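Local structure of E2A dna-binding protein (Human adenovirus 5, 2WB0) at residues G230-L242 and F329-S341. The protein binds single-stranded DNA and, by forming multimers, unwinds the template without ATP during the elongation phase of adenovirus strand-displacement replication. Sequence-based numbering, arbitrary orientation.
Sequences GHAPFLGRQLPKL and FKWSTKHQYRNVS
Gly236 and Arg338 pair through their backbones in both directions: Gly236 N donates to Arg338 O at 2.7 Å, and Arg338 N returns a nearly straight bond (178°) to Gly236 O. The Gln238 amide adds a third bond to this site. Bent at chi2, its side chain folds back so that NE2 reaches Gly236 O at 2.9 Å, with the acceptor in the amide plane. The two donors approach Gly236 O from opposite faces of its carbonyl plane, so that oxygen is gripped from both sides.

Arg338 lies against the same amide. Its CD is 3.7 Å from Gln238 NE2, and the guanidinium stands almost perpendicular to the amide (88°). The bend at chi3 turns NH1 to Phe234 O, a weak bond although the distance is 2.8 Å; Gln238 NE2 also donates to that oxygen. Leu235 crosses the arginine at about a right angle and sets CD1 over one guanidinium face.

On the Tyr337 side, one face of the ring lies over Gly236, whose CA sits 3.8 Å from the ring centroid, only 21° off the normal, a CH-pi contact. Phe177 stacks on this ring as well.

Farther along, Leu239 meets His335 obliquely, with CD2 3.3 Å from ND1, while Phe329 CE1 and Lys334 CG lie over opposite imidazole faces. One water joins His335 ND1 to Gln238 O; another links Gln238 N to His335 O.

The arrangement is a single antiparallel beta bridge between a loop and a second loop that carries a short 3-10 turn at residues 333-335, extended by water bridges. It ties the loop entering strand 242-246 of the second zinc-binding region to the chain following helix 300-315, with Phe234 near zinc ligand Cys225 and Gln336 near His113 of the other zinc site.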
loop_
_atom_site.group_PDB
_atom_site.type_symbol
_atom_site.label_atom_id
_atom_site.label_comp_id
_atom_site.label_asym_id
_atom_site.label_seq_id
_atom_site.Cartn_x
_atom_site.Cartn_y
_atom_site.Cartn_z
ATOM N N GLY A 230 8.385 -17.131 -1.996
ATOM C CA GLY A 230 9.598 -17.708 -1.438
ATOM C C GLY A 230 10.790 -16.742 -1.312
ATOM O O GLY A 230 11.958 -17.186 -1.290
ATOM N N HIS A 231 10.545 -15.428 -1.176
ATOM C CA HIS A 231 11.650 -14.489 -0.942
ATOM C C HIS A 231 12.448 -14.907 0.295
ATOM O O HIS A 231 11.886 -15.535 1.216
ATOM C CB HIS A 231 11.074 -13.075 -0.696
ATOM C CG HIS A 231 10.332 -12.958 0.594
ATOM N ND1 HIS A 231 8.967 -13.156 0.694
ATOM C CD2 HIS A 231 10.761 -12.667 1.848
ATOM C CE1 HIS A 231 8.586 -12.993 1.957
ATOM N NE2 HIS A 231 9.656 -12.709 2.679
ATOM N N ALA A 232 13.742 -14.561 0.336
ATOM C CA ALA A 232 14.531 -14.852 1.522
ATOM C C ALA A 232 13.830 -14.104 2.686
ATOM O O ALA A 232 13.473 -12.948 2.503
ATOM C CB ALA A 232 15.969 -14.355 1.365
ATOM N N PRO A 233 13.643 -14.771 3.849
ATOM C CA PRO A 233 13.087 -14.138 5.062
ATOM C C PRO A 233 13.889 -12.905 5.405
ATOM O O PRO A 233 15.105 -12.890 5.199
ATOM C CB PRO A 233 13.351 -15.185 6.164
ATOM C CG PRO A 233 13.460 -16.496 5.440
ATOM C CD PRO A 233 13.979 -16.202 4.077
ATOM N N PHE A 234 13.221 -11.884 5.937
ATOM C CA PHE A 234 13.924 -10.704 6.426
ATOM C C PHE A 234 13.292 -10.246 7.731
ATOM O O PHE A 234 12.163 -10.604 8.069
ATOM C CB PHE A 234 13.941 -9.562 5.390
ATOM C CG PHE A 234 12.562 -9.212 4.830
ATOM C CD1 PHE A 234 11.717 -8.331 5.529
ATOM C CD2 PHE A 234 12.150 -9.693 3.588
ATOM C CE1 PHE A 234 10.418 -7.974 5.036
ATOM C CE2 PHE A 234 10.839 -9.354 3.071
ATOM C CZ PHE A 234 9.992 -8.438 3.787
ATOM N N LEU A 235 14.038 -9.450 8.477
ATOM C CA LEU A 235 13.570 -9.108 9.816
ATOM C C LEU A 235 12.792 -7.802 9.756
ATOM O O LEU A 235 12.744 -7.152 8.713
ATOM C CB LEU A 235 14.797 -8.945 10.710
ATOM C CG LEU A 235 15.362 -10.107 11.553
ATOM C CD1 LEU A 235 14.618 -11.428 11.465
ATOM C CD2 LEU A 235 16.775 -10.242 11.239
ATOM N N GLY A 236 12.190 -7.389 10.865
ATOM C CA GLY A 236 11.442 -6.105 10.891
ATOM C C GLY A 236 10.021 -6.258 10.381
ATOM O O GLY A 236 9.382 -7.339 10.507
ATOM N N ARG A 237 9.521 -5.190 9.778
ATOM C CA ARG A 237 8.081 -5.159 9.452
ATOM C C ARG A 237 7.864 -6.055 8.220
ATOM O O ARG A 237 8.753 -6.131 7.410
ATOM C CB ARG A 237 7.712 -3.707 9.149
ATOM C CG ARG A 237 6.215 -3.493 8.753
ATOM C CD ARG A 237 5.953 -1.986 8.457
ATOM N NE ARG A 237 6.219 -1.137 9.624
ATOM C CZ ARG A 237 7.337 -0.435 9.915
ATOM N NH1 ARG A 237 8.429 -0.421 9.138
ATOM N NH2 ARG A 237 7.361 0.287 11.051
ATOM N N GLN A 238 6.704 -6.715 8.116
ATOM C CA GLN A 238 6.422 -7.743 7.086
ATOM C C GLN A 238 5.384 -7.307 6.064
ATOM O O GLN A 238 4.910 -8.103 5.237
ATOM C CB GLN A 238 5.956 -9.007 7.793
ATOM C CG GLN A 238 7.067 -9.547 8.760
ATOM C CD GLN A 238 8.312 -9.917 8.046
ATOM O OE1 GLN A 238 8.279 -10.777 7.168
ATOM N NE2 GLN A 238 9.421 -9.278 8.381
ATOM N N LEU A 239 5.019 -6.030 6.082
ATOM C CA LEU A 239 4.191 -5.462 5.043
ATOM C C LEU A 239 4.599 -4.032 4.856
ATOM O O LEU A 239 5.201 -3.425 5.721
ATOM C CB LEU A 239 2.657 -5.442 5.423
ATOM C CG LEU A 239 2.088 -6.731 6.022
ATOM C CD1 LEU A 239 1.007 -6.506 7.115
ATOM C CD2 LEU A 239 1.529 -7.528 4.800
ATOM N N PRO A 240 4.257 -3.446 3.710
ATOM C CA PRO A 240 4.648 -2.051 3.445
ATOM C C PRO A 240 4.305 -1.072 4.580
ATOM O O PRO A 240 3.150 -1.100 5.130
ATOM C CB PRO A 240 3.824 -1.727 2.164
ATOM C CG PRO A 240 4.011 -3.049 1.374
ATOM C CD PRO A 240 3.783 -4.115 2.498
ATOM N N LYS A 241 5.274 -0.208 4.965
ATOM C CA LYS A 241 5.007 0.724 6.030
ATOM C C LYS A 241 3.864 1.698 5.621
ATOM O O LYS A 241 3.742 2.078 4.437
ATOM C CB LYS A 241 6.251 1.589 6.324
ATOM C CG LYS A 241 6.132 2.319 7.638
ATOM C CD LYS A 241 7.454 3.169 7.822
ATOM C CE LYS A 241 7.649 3.849 9.247
ATOM N NZ LYS A 241 6.565 4.896 9.433
ATOM N N LEU A 242 3.089 2.116 6.611
ATOM C CA LEU A 242 1.990 3.086 6.409
ATOM C C LEU A 242 2.324 4.324 7.171
ATOM O O LEU A 242 2.473 4.276 8.387
ATOM C CB LEU A 242 0.648 2.486 6.960
ATOM C CG LEU A 242 -0.640 3.134 6.492
ATOM C CD1 LEU A 242 -1.802 2.135 6.789
ATOM C CD2 LEU A 242 -0.877 4.465 7.227
ATOM N N PHE A 329 -8.307 -8.101 4.524
ATOM C CA PHE A 329 -7.212 -8.313 5.439
ATOM C C PHE A 329 -7.700 -8.948 6.731
ATOM O O PHE A 329 -8.727 -8.552 7.302
ATOM C CB PHE A 329 -6.542 -6.976 5.820
ATOM C CG PHE A 329 -5.364 -7.147 6.736
ATOM C CD1 PHE A 329 -4.165 -7.631 6.230
ATOM C CD2 PHE A 329 -5.439 -6.823 8.098
ATOM C CE1 PHE A 329 -3.065 -7.797 7.053
ATOM C CE2 PHE A 329 -4.372 -6.993 8.919
ATOM C CZ PHE A 329 -3.123 -7.430 8.382
ATOM N N LYS A 330 -6.956 -9.923 7.188
ATOM C CA LYS A 330 -7.206 -10.580 8.503
ATOM C C LYS A 330 -5.890 -10.646 9.222
ATOM O O LYS A 330 -4.901 -11.076 8.605
ATOM C CB LYS A 330 -7.655 -12.053 8.251
ATOM C CG LYS A 330 -8.939 -12.177 7.419
ATOM C CD LYS A 330 -9.012 -13.562 6.613
ATOM C CE LYS A 330 -10.079 -14.519 7.163
ATOM N NZ LYS A 330 -10.455 -15.609 6.174
ATOM N N TRP A 331 -5.851 -10.305 10.518
ATOM C CA TRP A 331 -4.570 -10.333 11.223
ATOM C C TRP A 331 -4.135 -11.794 11.332
ATOM O O TRP A 331 -4.972 -12.652 11.607
ATOM C CB TRP A 331 -4.662 -9.724 12.656
ATOM C CG TRP A 331 -3.336 -9.930 13.324
ATOM C CD1 TRP A 331 -3.003 -10.822 14.324
ATOM C CD2 TRP A 331 -2.126 -9.262 12.952
ATOM N NE1 TRP A 331 -1.635 -10.752 14.567
ATOM C CE2 TRP A 331 -1.090 -9.791 13.735
ATOM C CE3 TRP A 331 -1.820 -8.285 11.979
ATOM C CZ2 TRP A 331 0.229 -9.363 13.601
ATOM C CZ3 TRP A 331 -0.461 -7.842 11.864
ATOM C CH2 TRP A 331 0.516 -8.410 12.663
ATOM N N SER A 332 -2.861 -12.084 11.117
ATOM C CA SER A 332 -2.353 -13.404 11.407
ATOM C C SER A 332 -0.884 -13.272 11.660
ATOM O O SER A 332 -0.302 -12.218 11.406
ATOM C CB SER A 332 -2.626 -14.375 10.244
ATOM O OG SER A 332 -1.764 -14.148 9.169
ATOM N N THR A 333 -0.258 -14.339 12.120
ATOM C CA THR A 333 1.092 -14.232 12.590
ATOM C C THR A 333 2.052 -14.054 11.441
ATOM O O THR A 333 3.137 -13.531 11.666
ATOM C CB THR A 333 1.496 -15.425 13.514
ATOM O OG1 THR A 333 1.423 -16.603 12.746
ATOM C CG2 THR A 333 0.541 -15.564 14.618
ATOM N N LYS A 334 1.665 -14.408 10.208
ATOM C CA LYS A 334 2.567 -14.134 9.109
ATOM C C LYS A 334 2.866 -12.636 8.969
ATOM O O LYS A 334 3.900 -12.289 8.401
ATOM C CB LYS A 334 2.121 -14.693 7.728
ATOM C CG LYS A 334 0.754 -14.282 7.254
ATOM C CD LYS A 334 0.552 -14.495 5.728
ATOM C CE LYS A 334 -0.978 -14.686 5.367
ATOM N NZ LYS A 334 -1.287 -15.107 3.934
ATOM N N HIS A 335 1.983 -11.754 9.450
ATOM C CA HIS A 335 2.265 -10.328 9.279
ATOM C C HIS A 335 2.970 -9.764 10.513
ATOM O O HIS A 335 3.294 -8.571 10.568
ATOM C CB HIS A 335 0.971 -9.505 9.048
ATOM C CG HIS A 335 0.126 -10.014 7.909
ATOM N ND1 HIS A 335 0.592 -10.093 6.618
ATOM C CD2 HIS A 335 -1.135 -10.506 7.889
ATOM C CE1 HIS A 335 -0.360 -10.572 5.840
ATOM N NE2 HIS A 335 -1.428 -10.812 6.588
ATOM N N GLN A 336 3.168 -10.599 11.515
ATOM C CA GLN A 336 3.852 -10.137 12.723
ATOM C C GLN A 336 5.259 -9.606 12.503
ATOM O O GLN A 336 6.022 -10.175 11.714
ATOM C CB GLN A 336 3.919 -11.316 13.696
ATOM C CG GLN A 336 4.168 -10.954 15.081
ATOM C CD GLN A 336 3.779 -12.126 15.970
ATOM O OE1 GLN A 336 2.745 -12.127 16.653
ATOM N NE2 GLN A 336 4.596 -13.144 15.924
ATOM N N TYR A 337 5.597 -8.508 13.173
ATOM C CA TYR A 337 6.891 -7.894 13.066
ATOM C C TYR A 337 7.913 -8.933 13.543
ATOM O O TYR A 337 7.625 -9.680 14.489
ATOM C CB TYR A 337 6.949 -6.707 14.023
ATOM C CG TYR A 337 8.158 -5.870 13.881
ATOM C CD1 TYR A 337 9.312 -6.129 14.625
ATOM C CD2 TYR A 337 8.139 -4.749 13.053
ATOM C CE1 TYR A 337 10.450 -5.314 14.488
ATOM C CE2 TYR A 337 9.246 -3.915 12.943
ATOM C CZ TYR A 337 10.402 -4.230 13.643
ATOM O OH TYR A 337 11.457 -3.396 13.525
ATOM N N ARG A 338 9.052 -8.988 12.839
ATOM C CA ARG A 338 10.124 -9.888 13.210
ATOM C C ARG A 338 11.196 -9.163 13.918
ATOM O O ARG A 338 12.101 -8.547 13.327
ATOM C CB ARG A 338 10.672 -10.690 12.018
ATOM C CG ARG A 338 9.541 -11.553 11.384
ATOM C CD ARG A 338 10.068 -12.459 10.222
ATOM N NE ARG A 338 10.994 -13.506 10.762
ATOM C CZ ARG A 338 12.232 -13.745 10.329
ATOM N NH1 ARG A 338 12.778 -13.059 9.315
ATOM N NH2 ARG A 338 12.940 -14.673 10.943
ATOM N N ASN A 339 11.140 -9.324 15.231
ATOM C CA ASN A 339 11.966 -8.496 16.070
ATOM C C ASN A 339 13.276 -9.228 16.371
ATOM O O ASN A 339 13.269 -10.425 16.517
ATOM C CB ASN A 339 11.249 -8.229 17.418
ATOM C CG ASN A 339 12.018 -7.246 18.230
ATOM O OD1 ASN A 339 12.443 -6.209 17.694
ATOM N ND2 ASN A 339 12.305 -7.584 19.483
ATOM N N VAL A 340 14.376 -8.507 16.475
ATOM C CA VAL A 340 15.538 -9.106 17.089
ATOM C C VAL A 340 15.970 -8.138 18.213
ATOM O O VAL A 340 16.033 -6.965 17.996
ATOM C CB VAL A 340 16.628 -9.576 16.027
ATOM C CG1 VAL A 340 17.002 -8.463 15.078
ATOM C CG2 VAL A 340 17.872 -10.199 16.777
ATOM N N SER A 341 16.090 -8.617 19.462
ATOM C CA SER A 341 16.419 -7.698 20.615
ATOM C C SER A 341 17.796 -8.063 21.093
ATOM O O SER A 341 18.002 -9.177 21.600
ATOM C CB SER A 341 15.401 -7.837 21.790
ATOM O OG SER A 341 15.415 -6.647 22.685
HETATM O O HOH W 1 4.775 -6.360 10.334
HETATM O O HOH W 2 3.087 -10.044 5.564
HETATM O O HOH W 3 5.825 -12.551 6.030
#